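Local coordinates for protein putative branched-chain amino acid ABC transporter (Chromobacterium violaceum, PDB 4PYR) that binds glutathione in a pocket of its periplasmic-binding-protein-like fold and may act as an enzyme regulator, at residues 98-103 / 288-293; 257-262 / 273-278. All coordinates share one frame; numbering follows the deposited sequence.

Contact 1. Residues 98-103 / 288-293; sequences KLYSLS and RAFERQ. With GSH (glutathione), chain B.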
ATOM      1  N   LYS A  98      -1.766 -18.982   9.974  1.00 29.19           N
ATOM      2  CA  LYS A  98      -1.120 -19.133   8.688  1.00 30.26           C
ATOM      3  C   LYS A  98      -1.644 -18.152   7.659  1.00 26.39           C
ATOM      4  O   LYS A  98      -1.172 -18.187   6.550  1.00 27.47           O
ATOM      5  CB  LYS A  98      -1.336 -20.535   8.143  1.00 31.43           C
ATOM      6  CG  LYS A  98      -0.673 -21.605   8.977  1.00 35.23           C
ATOM      7  CD  LYS A  98      -0.894 -22.940   8.273  1.00 38.25           C
ATOM      8  CE  LYS A  98       0.413 -23.679   8.049  1.00 41.71           C
ATOM      9  NZ  LYS A  98       0.636 -24.604   9.179  1.00 47.99           N
ATOM     10  N   LEU A  99      -2.607 -17.322   8.045  1.00 29.55           N
ATOM     11  CA  LEU A  99      -3.167 -16.312   7.153  1.00 26.70           C
ATOM     12  C   LEU A  99      -2.584 -14.942   7.433  1.00 23.58           C
ATOM     13  O   LEU A  99      -2.723 -14.404   8.502  1.00 27.82           O
ATOM     14  CB  LEU A  99      -4.699 -16.280   7.285  1.00 28.94           C
ATOM     15  CG  LEU A  99      -5.436 -15.306   6.361  1.00 29.53           C
ATOM     16  CD1 LEU A  99      -5.037 -15.552   4.901  1.00 30.77           C
ATOM     17  CD2 LEU A  99      -6.951 -15.345   6.552  1.00 31.67           C
ATOM     18  N   TYR A 100      -1.974 -14.360   6.356  1.00 25.16           N
ATOM     19  CA  TYR A 100      -1.242 -13.103   6.453  1.00 24.26           C
ATOM     20  C   TYR A 100      -1.824 -12.163   5.386  1.00 21.94           C
ATOM     21  O   TYR A 100      -2.580 -12.595   4.525  1.00 21.67           O
ATOM     22  CB  TYR A 100       0.263 -13.318   6.136  1.00 24.26           C
ATOM     23  CG  TYR A 100       0.946 -14.313   7.070  1.00 26.25           C
ATOM     24  CD1 TYR A 100       1.556 -13.873   8.217  1.00 26.67           C
ATOM     25  CD2 TYR A 100       1.003 -15.668   6.754  1.00 24.53           C
ATOM     26  CE1 TYR A 100       2.155 -14.780   9.112  1.00 31.75           C
ATOM     27  CE2 TYR A 100       1.616 -16.580   7.619  1.00 29.98           C
ATOM     28  CZ  TYR A 100       2.191 -16.128   8.776  1.00 27.68           C
ATOM     29  OH  TYR A 100       2.811 -17.027   9.639  1.00 34.13           O
ATOM     30  N   SER A 101      -1.478 -10.887   5.486  1.00 22.98           N
ATOM     31  CA  SER A 101      -1.953  -9.884   4.510  1.00 24.90           C
ATOM     32  C   SER A 101      -0.782  -9.036   4.045  1.00 22.79           C
ATOM     33  O   SER A 101       0.058  -8.671   4.835  1.00 22.25           O
ATOM     34  CB  SER A 101      -3.014  -8.954   5.143  1.00 28.54           C
ATOM     35  OG  SER A 101      -3.361  -7.885   4.260  1.00 37.14           O
ATOM     36  N   LEU A 102      -0.768  -8.704   2.751  1.00 20.95           N
ATOM     37  CA  LEU A 102       0.049  -7.601   2.218  1.00 21.80           C
ATOM     38  C   LEU A 102      -0.888  -6.779   1.352  1.00 20.26           C
ATOM     39  O   LEU A 102      -1.499  -7.322   0.479  1.00 21.26           O
ATOM     40  CB  LEU A 102       1.191  -8.104   1.348  1.00 21.02           C
ATOM     41  CG  LEU A 102       2.043  -7.010   0.670  1.00 21.12           C
ATOM     42  CD1 LEU A 102       2.774  -6.111   1.666  1.00 22.78           C
ATOM     43  CD2 LEU A 102       3.049  -7.609  -0.278  1.00 21.49           C
ATOM     44  N   SER A 103      -0.961  -5.496   1.628  1.00 21.13           N
ATOM     45  CA  SER A 103      -1.887  -4.618   0.901  1.00 25.31           C
ATOM     46  C   SER A 103      -1.332  -3.200   0.849  1.00 24.71           C
ATOM     47  O   SER A 103      -0.281  -2.907   1.416  1.00 24.28           O
ATOM     48  CB  SER A 103      -3.278  -4.636   1.585  1.00 25.67           C
ATOM     49  OG  SER A 103      -3.273  -3.885   2.781  1.00 27.38           O
ATOM     50  N   ARG A 288      -1.746  -9.638  11.561  1.00 32.32           N
ATOM     51  CA  ARG A 288      -0.855 -10.446  10.687  1.00 32.18           C
ATOM     52  C   ARG A 288      -0.737  -9.800   9.287  1.00 29.00           C
ATOM     53  O   ARG A 288      -0.627 -10.502   8.257  1.00 24.64           O
ATOM     54  CB  ARG A 288      -1.333 -11.900  10.548  1.00 35.57           C
ATOM     55  CG  ARG A 288      -0.741 -12.871  11.578  1.00 38.60           C
ATOM     56  CD  ARG A 288      -1.273 -14.288  11.351  1.00 38.32           C
ATOM     57  NE  ARG A 288      -2.731 -14.275  11.313  1.00 39.68           N
ATOM     58  CZ  ARG A 288      -3.516 -14.131  12.364  1.00 36.90           C
ATOM     59  NH1 ARG A 288      -2.993 -14.055  13.578  1.00 48.90           N
ATOM     60  NH2 ARG A 288      -4.841 -14.110  12.221  1.00 46.51           N
ATOM     61  N   ALA A 289      -0.716  -8.469   9.282  1.00 26.44           N
ATOM     62  CA  ALA A 289      -0.495  -7.715   8.051  1.00 24.31           C
ATOM     63  C   ALA A 289       0.969  -7.301   8.033  1.00 25.05           C
ATOM     64  O   ALA A 289       1.516  -6.865   9.063  1.00 24.19           O
ATOM     65  CB  ALA A 289      -1.392  -6.480   7.998  1.00 24.98           C
ATOM     66  N   PHE A 290       1.593  -7.439   6.870  1.00 23.60           N
ATOM     67  CA  PHE A 290       2.952  -6.954   6.660  1.00 24.35           C
ATOM     68  C   PHE A 290       2.838  -5.476   6.477  1.00 30.03           C
ATOM     69  O   PHE A 290       2.192  -5.039   5.529  1.00 32.91           O
ATOM     70  CB  PHE A 290       3.589  -7.609   5.444  1.00 23.08           C
ATOM     71  CG  PHE A 290       4.090  -8.969   5.714  1.00 23.12           C
ATOM     72  CD1 PHE A 290       5.345  -9.145   6.279  1.00 23.06           C
ATOM     73  CD2 PHE A 290       3.288 -10.086   5.482  1.00 24.69           C
ATOM     74  CE1 PHE A 290       5.790 -10.420   6.622  1.00 24.86           C
ATOM     75  CE2 PHE A 290       3.735 -11.357   5.810  1.00 27.43           C
ATOM     76  CZ  PHE A 290       4.984 -11.529   6.375  1.00 26.58           C
ATOM     77  N   GLU A 291       3.360  -4.702   7.419  1.00 25.37           N
ATOM     78  CA  GLU A 291       3.328  -3.279   7.280  1.00 26.18           C
ATOM     79  C   GLU A 291       4.487  -2.803   6.410  1.00 22.12           C
ATOM     80  O   GLU A 291       5.503  -3.481   6.296  1.00 21.96           O
ATOM     81  CB  GLU A 291       3.234  -2.592   8.627  1.00 34.48           C
ATOM     82  CG  GLU A 291       2.015  -3.070   9.419  1.00 35.20           C
ATOM     83  CD  GLU A 291       1.966  -2.543  10.834  1.00 40.43           C
ATOM     84  OE1 GLU A 291       3.032  -2.105  11.355  1.00 43.63           O
ATOM     85  OE2 GLU A 291       0.850  -2.580  11.420  1.00 46.05           O
ATOM     86  N   ARG A 292       4.268  -1.685   5.731  1.00 24.59           N
ATOM     87  CA  ARG A 292       5.149  -1.187   4.697  1.00 23.72           C
ATOM     88  C   ARG A 292       5.721   0.151   5.097  1.00 25.85           C
ATOM     89  O   ARG A 292       4.989   1.144   5.197  1.00 31.19           O
ATOM     90  CB  ARG A 292       4.409  -0.914   3.384  1.00 24.33           C
ATOM     91  CG  ARG A 292       3.885  -2.069   2.577  1.00 27.99           C
ATOM     92  CD  ARG A 292       3.497  -1.574   1.197  1.00 25.92           C
ATOM     93  NE  ARG A 292       2.485  -0.547   1.274  1.00 22.93           N
ATOM     94  CZ  ARG A 292       2.432   0.582   0.541  1.00 21.30           C
ATOM     95  NH1 ARG A 292       3.377   0.906  -0.325  1.00 18.90           N
ATOM     96  NH2 ARG A 292       1.424   1.395   0.730  1.00 21.01           N
ATOM     97  N   GLN A 293       7.033   0.188   5.263  1.00 19.28           N
ATOM     98  CA  GLN A 293       7.753   1.392   5.657  1.00 19.65           C
ATOM     99  C   GLN A 293       8.304   1.997   4.379  1.00 19.41           C
ATOM    100  O   GLN A 293       8.990   1.322   3.613  1.00 18.86           O
ATOM    101  CB  GLN A 293       8.865   1.020   6.599  1.00 25.00           C
ATOM    102  CG  GLN A 293       9.172   2.006   7.687  1.00 29.37           C
ATOM    103  CD  GLN A 293      10.219   1.466   8.628  1.00 32.04           C
ATOM    104  OE1 GLN A 293       9.987   1.310   9.856  1.00 35.81           O
ATOM    105  NE2 GLN A 293      11.351   1.072   8.057  1.00 32.89           N
TER
HETATM  106  N1  GSH B 401     -10.621  -1.348   6.242  1.00 38.10           N
HETATM  107  CA1 GSH B 401     -10.906  -0.283   5.305  1.00 37.78           C
HETATM  108  C1  GSH B 401     -11.778   0.795   5.915  1.00 36.28           C
HETATM  109  O11 GSH B 401     -11.432   1.375   6.980  1.00 39.60           O
HETATM  110  O12 GSH B 401     -12.826   1.124   5.309  1.00 45.47           O
HETATM  111  CB1 GSH B 401     -11.574  -0.844   4.044  1.00 36.77           C
HETATM  112  CG1 GSH B 401     -10.762  -1.936   3.349  1.00 35.67           C
HETATM  113  CD1 GSH B 401      -9.467  -1.389   2.829  1.00 36.57           C
HETATM  114  OE1 GSH B 401      -9.137  -0.250   3.129  1.00 34.84           O
HETATM  115  N2  GSH B 401      -8.770  -2.238   2.042  1.00 39.56           N
HETATM  116  CA2 GSH B 401      -7.479  -1.952   1.401  1.00 40.65           C
HETATM  117  C2  GSH B 401      -7.681  -1.784  -0.075  1.00 44.59           C
HETATM  118  O2  GSH B 401      -8.796  -1.290  -0.277  1.00 47.15           O
HETATM  119  CB2 GSH B 401      -6.500  -3.068   1.716  1.00 43.88           C
HETATM  120  SG2 GSH B 401      -6.965  -3.881   3.237  1.00 47.24           S
HETATM  121  N3  GSH B 401      -6.795  -2.117  -1.086  1.00 38.98           N
HETATM  122  CA3 GSH B 401      -5.367  -2.555  -1.063  1.00 40.09           C
HETATM  123  C3  GSH B 401      -4.990  -3.744  -1.952  1.00 42.73           C
HETATM  124  O31 GSH B 401      -3.825  -3.829  -2.456  1.00 36.61           O
HETATM  125  O32 GSH B 401      -5.852  -4.619  -2.169  1.00 36.41           O
HETATM  126  O   HOH W   1       0.009  -4.648   4.319  1.00 25.54           O
HETATM  127  O   HOH W   2       0.673  -1.605   3.769  1.00 31.45           O

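Contact 2. Residues 257-262 / 273-278; sequences AYRLAV and VRLDGV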
ATOM      1  N   ALA A 257       4.701  -9.921  -3.329  1.00 14.96           N
ATOM      2  CA  ALA A 257       3.869 -11.079  -2.884  1.00 15.29           C
ATOM      3  C   ALA A 257       4.645 -12.375  -3.207  1.00 15.91           C
ATOM      4  O   ALA A 257       4.699 -13.297  -2.383  1.00 17.17           O
ATOM      5  CB  ALA A 257       2.497 -11.073  -3.573  1.00 16.63           C
ATOM      6  N   TYR A 258       5.218 -12.451  -4.422  1.00 15.67           N
ATOM      7  CA  TYR A 258       6.047 -13.540  -4.801  1.00 16.10           C
ATOM      8  C   TYR A 258       7.198 -13.684  -3.783  1.00 16.92           C
ATOM      9  O   TYR A 258       7.433 -14.785  -3.260  1.00 16.73           O
ATOM     10  CB  TYR A 258       6.651 -13.338  -6.169  1.00 15.47           C
ATOM     11  CG  TYR A 258       7.637 -14.441  -6.472  1.00 16.76           C
ATOM     12  CD1 TYR A 258       7.226 -15.587  -7.072  1.00 15.93           C
ATOM     13  CD2 TYR A 258       9.005 -14.316  -6.175  1.00 17.22           C
ATOM     14  CE1 TYR A 258       8.143 -16.611  -7.388  1.00 16.18           C
ATOM     15  CE2 TYR A 258       9.908 -15.327  -6.455  1.00 17.77           C
ATOM     16  CZ  TYR A 258       9.464 -16.467  -7.045  1.00 16.36           C
ATOM     17  OH  TYR A 258      10.338 -17.506  -7.306  1.00 19.96           O
ATOM     18  N   ARG A 259       7.892 -12.573  -3.478  1.00 15.87           N
ATOM     19  CA  ARG A 259       9.066 -12.643  -2.623  1.00 17.03           C
ATOM     20  C   ARG A 259       8.729 -13.082  -1.224  1.00 17.36           C
ATOM     21  O   ARG A 259       9.461 -13.889  -0.649  1.00 18.79           O
ATOM     22  CB  ARG A 259       9.813 -11.334  -2.602  1.00 15.88           C
ATOM     23  CG  ARG A 259      10.301 -10.918  -4.016  1.00 16.64           C
ATOM     24  CD  ARG A 259      10.872  -9.489  -4.104  1.00 16.70           C
ATOM     25  NE  ARG A 259      12.046  -9.306  -3.262  1.00 19.21           N
ATOM     26  CZ  ARG A 259      12.426  -8.192  -2.670  1.00 16.25           C
ATOM     27  NH1 ARG A 259      11.710  -7.074  -2.775  1.00 18.39           N
ATOM     28  NH2 ARG A 259      13.535  -8.169  -1.968  1.00 19.66           N
ATOM     29  N   LEU A 260       7.648 -12.530  -0.687  1.00 17.00           N
ATOM     30  CA  LEU A 260       7.176 -12.931   0.660  1.00 18.03           C
ATOM     31  C   LEU A 260       6.711 -14.363   0.698  1.00 18.30           C
ATOM     32  O   LEU A 260       7.015 -15.089   1.666  1.00 20.38           O
ATOM     33  CB  LEU A 260       6.053 -12.045   1.145  1.00 18.70           C
ATOM     34  CG  LEU A 260       6.411 -10.715   1.711  1.00 19.80           C
ATOM     35  CD1 LEU A 260       5.097 -10.008   2.051  1.00 20.27           C
ATOM     36  CD2 LEU A 260       7.251 -10.863   2.946  1.00 22.32           C
ATOM     37  N   ALA A 261       5.994 -14.798  -0.331  1.00 17.92           N
ATOM     38  CA  ALA A 261       5.544 -16.195  -0.405  1.00 18.19           C
ATOM     39  C   ALA A 261       6.704 -17.139  -0.328  1.00 18.83           C
ATOM     40  O   ALA A 261       6.654 -18.141   0.410  1.00 19.23           O
ATOM     41  CB  ALA A 261       4.764 -16.434  -1.679  1.00 18.88           C
ATOM     42  N   VAL A 262       7.780 -16.850  -1.048  1.00 18.21           N
ATOM     43  CA  VAL A 262       8.953 -17.721  -1.007  1.00 19.89           C
ATOM     44  C   VAL A 262       9.517 -17.804   0.413  1.00 24.55           C
ATOM     45  O   VAL A 262       9.869 -18.887   0.869  1.00 24.07           O
ATOM     46  CB  VAL A 262      10.053 -17.264  -1.991  1.00 20.15           C
ATOM     47  CG1 VAL A 262      11.313 -18.051  -1.776  1.00 23.78           C
ATOM     48  CG2 VAL A 262       9.551 -17.436  -3.427  1.00 19.89           C
ATOM     49  N   VAL A 273       9.755 -13.050   9.307  1.00 29.26           N
ATOM     50  CA  VAL A 273       9.868 -12.697   7.899  1.00 28.98           C
ATOM     51  C   VAL A 273       9.893 -11.181   7.768  1.00 27.88           C
ATOM     52  O   VAL A 273       8.997 -10.494   8.279  1.00 27.42           O
ATOM     53  CB  VAL A 273       8.728 -13.302   7.051  1.00 29.05           C
ATOM     54  CG1 VAL A 273       8.796 -12.791   5.619  1.00 28.76           C
ATOM     55  CG2 VAL A 273       8.804 -14.820   7.050  1.00 30.81           C
ATOM     56  N   ARG A 274      10.964 -10.679   7.150  1.00 26.91           N
ATOM     57  CA  ARG A 274      11.126  -9.280   6.823  1.00 26.61           C
ATOM     58  C   ARG A 274      11.588  -9.225   5.370  1.00 24.12           C
ATOM     59  O   ARG A 274      12.159 -10.181   4.878  1.00 26.51           O
ATOM     60  CB  ARG A 274      12.178  -8.637   7.710  1.00 28.05           C
ATOM     61  CG  ARG A 274      11.898  -8.770   9.209  1.00 30.25           C
ATOM     62  CD  ARG A 274      12.255  -7.512   9.978  1.00 36.70           C
ATOM     63  NE  ARG A 274      11.792  -7.564  11.371  1.00 34.20           N
ATOM     64  CZ  ARG A 274      11.918  -6.575  12.254  1.00 37.43           C
ATOM     65  NH1 ARG A 274      12.504  -5.436  11.916  1.00 41.46           N
ATOM     66  NH2 ARG A 274      11.442  -6.732  13.494  1.00 41.99           N
ATOM     67  N   LEU A 275      11.327  -8.120   4.681  1.00 22.49           N
ATOM     68  CA  LEU A 275      11.709  -7.992   3.272  1.00 22.26           C
ATOM     69  C   LEU A 275      12.045  -6.548   2.914  1.00 20.68           C
ATOM     70  O   LEU A 275      11.327  -5.656   3.306  1.00 19.27           O
ATOM     71  CB  LEU A 275      10.545  -8.420   2.368  1.00 21.30           C
ATOM     72  CG  LEU A 275      10.840  -8.633   0.868  1.00 20.39           C
ATOM     73  CD1 LEU A 275      11.678  -9.874   0.699  1.00 22.51           C
ATOM     74  CD2 LEU A 275       9.605  -8.685  -0.024  1.00 21.00           C
ATOM     75  N   ASP A 276      13.122  -6.361   2.152  1.00 20.14           N
ATOM     76  CA  ASP A 276      13.396  -5.088   1.460  1.00 20.15           C
ATOM     77  C   ASP A 276      12.518  -5.016   0.206  1.00 18.46           C
ATOM     78  O   ASP A 276      12.963  -5.257  -0.932  1.00 18.21           O
ATOM     79  CB  ASP A 276      14.905  -4.896   1.167  1.00 21.62           C
ATOM     80  CG  ASP A 276      15.503  -5.939   0.217  1.00 24.86           C
ATOM     81  OD1 ASP A 276      15.057  -7.095   0.218  1.00 24.93           O
ATOM     82  OD2 ASP A 276      16.443  -5.594  -0.545  1.00 28.59           O
ATOM     83  N   GLY A 277      11.241  -4.753   0.437  1.00 18.55           N
ATOM     84  CA  GLY A 277      10.241  -4.879  -0.573  1.00 16.21           C
ATOM     85  C   GLY A 277      10.389  -3.754  -1.597  1.00 16.73           C
ATOM     86  O   GLY A 277      10.807  -2.641  -1.256  1.00 16.79           O
ATOM     87  N   VAL A 278      10.048  -4.065  -2.828  1.00 17.20           N
ATOM     88  CA  VAL A 278       9.902  -2.981  -3.814  1.00 15.96           C
ATOM     89  C   VAL A 278       8.736  -2.062  -3.446  1.00 17.30           C
ATOM     90  O   VAL A 278       8.707  -0.915  -3.891  1.00 17.82           O
ATOM     91  CB  VAL A 278       9.790  -3.452  -5.271  1.00 15.05           C
ATOM     92  CG1 VAL A 278      10.991  -4.242  -5.677  1.00 16.90           C
ATOM     93  CG2 VAL A 278       8.484  -4.214  -5.542  1.00 15.87           C
TER

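Contact 1. Residues 98-103 / 288-293
Ser101 and Ala289 form a single parallel beta bridge, their CA atoms 4.4 Å apart, joining an edge strand of the five-stranded parallel sheet of this periplasmic-binding-protein-like fold, 99-101, to segment 288-293. Two backbone bonds flank the bridge: Ser101 N donates to Arg288 O, and Phe290 N donates almost straight, at 173°, to Ser101 O. Arg288 takes the pairing one step further with its side chain. The chain bends at chi3 (-53°), which places NE 2.8 Å from Leu99 O, and that oxygen lies in the guanidinium plane. The Tyr100 ring crosses this chain at about a right angle, CE1 being 4.1 Å from Arg288 CD, while its hydroxyl bonds to Gly270 N. Phe290 brings its ring corner CE2 to 4.0 Å from Tyr100 CB, and its CB meets Leu102 CD1; Leu260 of helix 245-265 and Leu84 of strand 83-85 also pack on Phe290. Past the bridge the backbones separate and water takes over: one water accepts from Ser103 N and donates to Phe290 O, a second donates to Ser103 O and accepts a long bond from Arg292 NE. The guanidinium of Arg292 goes on to a salt bridge with Glu109. Ser103 belongs to the glutathione pocket, and its OG lies 3.5 Å from CB2 of the bound tripeptide.

Contact 2. Residues 257-262 / 273-278
Arg259 reaches from helix 257-262 to the backbone of Asp276, its guanidinium laid against Leu275 on the way. The helix and strand 274-277 run nearly antiparallel, at 157°, with their axes 9.3 Å apart, so the side chains have to span the gap. The arginine bends at chi3 (62°) and presents its two terminal nitrogens end-on to a single atom, Asp276 O: NH1 at 2.9 Å and NH2 at 3.1 Å. That oxygen lies close to the guanidinium plane, whereas both nitrogens stand above the plane of the carbonyl, on the same face of it. NH2 also forms a salt bridge with Asp276 OD1, although the hydrogen bond within it is weak; carboxylate and guanidinium are turned 73° apart, so the acid meets the arginine crosswise and not as a coplanar pair. Asp276 is the centre of an inverse gamma turn, which makes this grip fall on the bend of the backbone. Leu275 sets CD1 over one face of the guanidinium, 3.6 Å above the plane and offset toward the rim, while its other methyl, CD2, packs on Arg259 CB. One residue along the helix, Leu260 turns CD2 toward segment 273-278, touching Val273 CG1 at 3.6 Å and Leu275 CB at 4.1 Å. The result is an apolar patch running into a charged one. Asp256, earlier on the same helix, makes a second salt bridge to Arg259 NH1 and accepts from Val278 N, joining the helix to Val278 as well. Around the pair, helix 16-33 touches Arg259 through Asp33, helix 231-235 packs on Asp276 and Val278, and strand 280-284 borders strand 274-277, an edge strand of the mixed sheet.

Contact 2 is nested inside the chain loop that contact 1 closes: strand 99-101 comes first, then helix 245-265, strand 274-277 and finally strand 290-298. The centres of the two contacts are about 10 Å apart, and the contacts touch directly. Leu260 CD1 lies 3.9 Å from Phe290 CD2, and Leu102 CD2 is equally close to that methyl. Strands 274-277 and 290-298 belong to the same mixed sheet, with 280-284 between them, while 99-101 edges the parallel sheet. Contact 1 thus joins the two sheets and gives Ser103 to the glutathione pocket; contact 2 packs helix 245-265 on strand 274-277, with Leu260 meeting Leu102 and Phe290.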